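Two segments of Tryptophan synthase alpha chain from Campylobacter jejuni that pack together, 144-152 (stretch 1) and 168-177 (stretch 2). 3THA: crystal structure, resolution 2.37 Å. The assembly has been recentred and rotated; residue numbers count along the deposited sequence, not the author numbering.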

ATOM      1  N   LEU B 144      18.123  -7.221   3.617  1.00 54.68           N
ATOM      2  CA  LEU B 144      16.669  -7.065   3.760  1.00 52.23           C
ATOM      3  C   LEU B 144      16.386  -6.055   4.873  1.00 52.32           C
ATOM      4  O   LEU B 144      16.644  -6.331   6.054  1.00 53.62           O
ATOM      5  CB  LEU B 144      16.007  -8.410   4.121  1.00 51.23           C
ATOM      6  CG  LEU B 144      14.492  -8.303   4.148  1.00 47.89           C
ATOM      7  CD1 LEU B 144      13.969  -7.837   2.741  1.00 47.83           C
ATOM      8  CD2 LEU B 144      13.838  -9.586   4.529  1.00 44.42           C
ATOM      9  N   ILE B 145      15.856  -4.900   4.499  1.00 50.31           N
ATOM     10  CA  ILE B 145      15.902  -3.726   5.322  1.00 49.88           C
ATOM     11  C   ILE B 145      14.807  -3.810   6.354  1.00 51.03           C
ATOM     12  O   ILE B 145      13.681  -4.211   6.039  1.00 50.60           O
ATOM     13  CB  ILE B 145      15.762  -2.441   4.434  1.00 50.37           C
ATOM     14  CG1 ILE B 145      16.867  -2.358   3.381  1.00 48.34           C
ATOM     15  CG2 ILE B 145      15.632  -1.135   5.248  1.00 48.68           C
ATOM     16  CD1 ILE B 145      18.263  -2.056   3.940  1.00 52.09           C
ATOM     17  N   THR B 146      15.153  -3.412   7.583  1.00 52.12           N
ATOM     18  CA  THR B 146      14.331  -3.556   8.761  1.00 52.88           C
ATOM     19  C   THR B 146      13.608  -2.251   9.060  1.00 54.37           C
ATOM     20  O   THR B 146      14.247  -1.182   9.144  1.00 55.18           O
ATOM     21  CB  THR B 146      15.223  -3.839  10.020  1.00 53.53           C
ATOM     22  OG1 THR B 146      16.070  -4.967   9.799  1.00 54.55           O
ATOM     23  CG2 THR B 146      14.384  -4.121  11.236  1.00 52.76           C
ATOM     24  N   LEU B 147      12.304  -2.361   9.320  1.00 54.53           N
ATOM     25  CA  LEU B 147      11.462  -1.225   9.566  1.00 56.62           C
ATOM     26  C   LEU B 147      11.120  -1.126  11.003  1.00 57.62           C
ATOM     27  O   LEU B 147      10.793  -2.132  11.606  1.00 59.81           O
ATOM     28  CB  LEU B 147      10.153  -1.376   8.798  1.00 56.94           C
ATOM     29  CG  LEU B 147      10.163  -0.819   7.390  1.00 59.05           C
ATOM     30  CD1 LEU B 147      11.357  -1.351   6.542  1.00 58.79           C
ATOM     31  CD2 LEU B 147       8.850  -1.168   6.765  1.00 61.64           C
ATOM     32  N   VAL B 148      11.167   0.069  11.571  1.00 57.78           N
ATOM     33  CA  VAL B 148      10.669   0.268  12.924  1.00 57.73           C
ATOM     34  C   VAL B 148       9.874   1.566  12.977  1.00 58.92           C
ATOM     35  O   VAL B 148      10.095   2.429  12.137  1.00 59.12           O
ATOM     36  CB  VAL B 148      11.796   0.224  14.009  1.00 58.25           C
ATOM     37  CG1 VAL B 148      12.897  -0.743  13.617  1.00 56.75           C
ATOM     38  CG2 VAL B 148      12.374   1.589  14.288  1.00 58.49           C
ATOM     39  N   SER B 149       8.947   1.687  13.936  1.00 59.58           N
ATOM     40  CA  SER B 149       8.205   2.916  14.174  1.00 60.63           C
ATOM     41  C   SER B 149       8.559   3.496  15.496  1.00 62.67           C
ATOM     42  O   SER B 149       9.266   2.884  16.317  1.00 63.49           O
ATOM     43  CB  SER B 149       6.731   2.613  14.250  1.00 61.15           C
ATOM     44  OG  SER B 149       6.375   1.760  13.185  1.00 63.14           O
ATOM     45  N   VAL B 150       8.014   4.672  15.738  1.00 64.07           N
ATOM     46  CA  VAL B 150       8.181   5.351  16.994  1.00 65.50           C
ATOM     47  C   VAL B 150       7.514   4.538  18.116  1.00 66.33           C
ATOM     48  O   VAL B 150       7.891   4.643  19.289  1.00 67.49           O
ATOM     49  CB  VAL B 150       7.651   6.819  16.879  1.00 67.28           C
ATOM     50  CG1 VAL B 150       7.323   7.421  18.233  1.00 69.25           C
ATOM     51  CG2 VAL B 150       8.664   7.691  16.169  1.00 66.28           C
ATOM     52  N   THR B 151       6.554   3.694  17.744  1.00 65.42           N
ATOM     53  CA  THR B 151       5.743   2.968  18.730  1.00 65.63           C
ATOM     54  C   THR B 151       6.153   1.517  18.923  1.00 63.31           C
ATOM     55  O   THR B 151       5.616   0.855  19.798  1.00 64.26           O
ATOM     56  CB  THR B 151       4.287   2.875  18.255  1.00 66.32           C
ATOM     57  OG1 THR B 151       4.293   2.358  16.923  1.00 66.11           O
ATOM     58  CG2 THR B 151       3.594   4.232  18.282  1.00 68.45           C
ATOM     59  N   THR B 152       7.028   1.003  18.071  1.00 60.72           N
ATOM     60  CA  THR B 152       7.463  -0.377  18.175  1.00 59.52           C
ATOM     61  C   THR B 152       8.106  -0.521  19.520  1.00 59.32           C
ATOM     62  O   THR B 152       8.949   0.294  19.849  1.00 59.70           O
ATOM     63  CB  THR B 152       8.493  -0.762  17.111  1.00 58.17           C
ATOM     64  OG1 THR B 152       7.933  -0.553  15.816  1.00 58.92           O
ATOM     65  CG2 THR B 152       8.855  -2.227  17.233  1.00 57.84           C
ATOM     66  N   ILE B 168      18.566   1.146   9.265  1.00 52.54           N
ATOM     67  CA  ILE B 168      17.271   1.005   9.886  1.00 51.86           C
ATOM     68  C   ILE B 168      16.339   2.020   9.270  1.00 52.91           C
ATOM     69  O   ILE B 168      16.698   3.194   9.124  1.00 52.74           O
ATOM     70  CB  ILE B 168      17.309   1.194  11.425  1.00 52.63           C
ATOM     71  CG1 ILE B 168      18.482   0.410  12.035  1.00 51.40           C
ATOM     72  CG2 ILE B 168      15.971   0.756  12.039  1.00 50.29           C
ATOM     73  CD1 ILE B 168      18.433  -1.072  11.749  1.00 48.23           C
ATOM     74  N   TYR B 169      15.142   1.553   8.900  1.00 53.19           N
ATOM     75  CA  TYR B 169      14.136   2.395   8.313  1.00 53.94           C
ATOM     76  C   TYR B 169      13.223   2.753   9.449  1.00 55.99           C
ATOM     77  O   TYR B 169      12.334   1.965   9.805  1.00 56.07           O
ATOM     78  CB  TYR B 169      13.375   1.622   7.253  1.00 53.97           C
ATOM     79  CG  TYR B 169      12.614   2.453   6.207  1.00 54.66           C
ATOM     80  CD1 TYR B 169      11.785   3.517   6.584  1.00 56.45           C
ATOM     81  CD2 TYR B 169      12.713   2.151   4.847  1.00 53.52           C
ATOM     82  CE1 TYR B 169      11.104   4.274   5.639  1.00 57.00           C
ATOM     83  CE2 TYR B 169      12.038   2.934   3.878  1.00 56.18           C
ATOM     84  CZ  TYR B 169      11.221   3.969   4.295  1.00 57.19           C
ATOM     85  OH  TYR B 169      10.511   4.726   3.368  1.00 61.99           O
ATOM     86  N   LEU B 170      13.461   3.926  10.036  1.00 57.99           N
ATOM     87  CA  LEU B 170      12.583   4.521  11.032  1.00 60.22           C
ATOM     88  C   LEU B 170      11.391   5.291  10.422  1.00 62.02           C
ATOM     89  O   LEU B 170      11.549   6.414   9.944  1.00 64.03           O
ATOM     90  CB  LEU B 170      13.361   5.449  11.966  1.00 60.45           C
ATOM     91  CG  LEU B 170      12.480   5.989  13.103  1.00 62.50           C
ATOM     92  CD1 LEU B 170      11.638   4.874  13.826  1.00 60.84           C
ATOM     93  CD2 LEU B 170      13.271   6.761  14.108  1.00 62.95           C
ATOM     94  N   LEU B 171      10.200   4.705  10.461  1.00 62.81           N
ATOM     95  CA  LEU B 171       9.016   5.427  10.042  1.00 64.84           C
ATOM     96  C   LEU B 171       8.787   6.554  11.020  1.00 68.28           C
ATOM     97  O   LEU B 171       9.215   6.493  12.176  1.00 69.19           O
ATOM     98  CB  LEU B 171       7.794   4.513   9.958  1.00 64.15           C
ATOM     99  CG  LEU B 171       8.016   3.320   9.032  1.00 62.91           C
ATOM    100  CD1 LEU B 171       6.858   2.375   9.059  1.00 63.53           C
ATOM    101  CD2 LEU B 171       8.262   3.781   7.631  1.00 62.92           C
ATOM    102  N   ALA B 172       8.161   7.612  10.535  1.00 70.34           N
ATOM    103  CA  ALA B 172       7.862   8.740  11.357  1.00 73.93           C
ATOM    104  C   ALA B 172       6.368   8.634  11.604  1.00 76.41           C
ATOM    105  O   ALA B 172       5.649   7.977  10.837  1.00 75.70           O
ATOM    106  CB  ALA B 172       8.228  10.008  10.629  1.00 75.02           C
ATOM    107  N   SER B 173       5.912   9.202  12.708  1.00 80.15           N
ATOM    108  CA  SER B 173       4.513   9.141  13.059  1.00 83.34           C
ATOM    109  C   SER B 173       3.918  10.484  12.790  1.00 86.86           C
ATOM    110  O   SER B 173       4.634  11.496  12.751  1.00 88.80           O
ATOM    111  CB  SER B 173       4.341   8.852  14.534  1.00 83.98           C
ATOM    112  OG  SER B 173       4.982   7.652  14.862  1.00 84.29           O
ATOM    113  N   ILE B 174       2.605  10.512  12.604  1.00 88.94           N
ATOM    114  CA  ILE B 174       1.920  11.786  12.440  1.00 92.01           C
ATOM    115  C   ILE B 174       0.903  11.949  13.544  1.00 94.38           C
ATOM    116  O   ILE B 174       0.407  13.052  13.758  1.00 97.24           O
ATOM    117  CB  ILE B 174       1.228  11.917  11.062  1.00 91.76           C
ATOM    118  CG1 ILE B 174       0.576  10.588  10.641  1.00 90.48           C
ATOM    119  CG2 ILE B 174       2.230  12.366  10.020  1.00 91.69           C
ATOM    120  CD1 ILE B 174      -0.767  10.232  11.344  1.00 91.11           C
ATOM    121  N   GLY B 175       0.604  10.856  14.244  1.00 93.80           N
ATOM    122  CA  GLY B 175      -0.599  10.822  15.075  1.00 96.90           C
ATOM    123  C   GLY B 175      -0.520  10.335  16.509  1.00 97.61           C
ATOM    124  O   GLY B 175      -1.553  10.036  17.122  1.00 98.62           O
ATOM    125  N   ILE B 176       0.688  10.244  17.055  1.00 97.22           N
ATOM    126  CA  ILE B 176       0.823   9.917  18.479  1.00 98.60           C
ATOM    127  C   ILE B 176       0.374  11.151  19.273  1.00102.31           C
ATOM    128  O   ILE B 176      -0.181  11.031  20.369  1.00103.62           O
ATOM    129  CB  ILE B 176       2.239   9.381  18.870  1.00 96.71           C
ATOM    130  CG1 ILE B 176       2.715   8.344  17.857  1.00 92.82           C
ATOM    131  CG2 ILE B 176       2.217   8.726  20.260  1.00 97.39           C
ATOM    132  CD1 ILE B 176       4.153   7.954  18.024  1.00 91.82           C
ATOM    133  N   THR B 177       0.573  12.329  18.675  1.00104.14           N
ATOM    134  CA  THR B 177      -0.157  13.528  19.092  1.00108.09           C
ATOM    135  C   THR B 177      -0.789  14.274  17.906  1.00109.43           C
ATOM    136  O   THR B 177      -1.811  14.955  18.063  1.00112.49           O
ATOM    137  CB  THR B 177       0.681  14.485  19.975  1.00109.58           C
ATOM    138  OG1 THR B 177       2.076  14.204  19.823  1.00107.66           O
ATOM    139  CG2 THR B 177       0.306  14.314  21.420  1.00111.34           C
TER

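Neighbouring parallel β-strands are joined by a backbone ladder in which one residue uses both its amide and its carbonyl, and the side chains sort themselves by alternation onto the two faces of the sheet. The pairing of 144-152 with 168-177 in this tryptophan synthase alpha chain is a compact example. Leu144 lies out of reach, and contact begins at Ile145, whose CG2 sits 4.1 Å from Tyr169 CB, at the edge of the aromatic ring and near its plane. At Thr146 the backbone takes over: its O accepts a nearly straight hydrogen bond from Tyr169 N, at 2.9 Å. Leu147 sends its side chain to the same face as Tyr169, with CD1 3.7 Å from Tyr169 CB, while its CA approaches Tyr169 O at 3.3 Å in a CA-H...O contact.

Val148 is the most fully engaged backbone residue of stretch 1, bonding through both N and O. Its N donates to Tyr169 O (2.8 Å) and its O accepts from Leu171 N (2.8 Å), so Tyr169 and Val148 each bond through both backbone groups, the staggered pattern expected of parallel strands. Val148 CG1 lies 3.8 Å from Ile168 CG2 and Val148 CG2 3.4 Å from Leu170 CD1, on the face Val148 shares with both, a snug apolar cluster.

Beyond Val148 the ladder stops. Ser149 directs its CA-to-CB bond away from the partner, and Ser149 N donates to Thr152 OG1 at 3.1 Å, a bond within stretch 1. Val150 N and Leu171 O are 4.2 Å apart, too far to continue the pairing, and side chains sustain the contact: Val150 CB lies 3.4 Å from Ser173 OG, and Val150 CG1 meets Ile176 CD1 at a tight 3.2 Å. Ile176 CD1 also lies 3.8 Å from Thr151 CG2. Thr152 makes no contact with stretch 2.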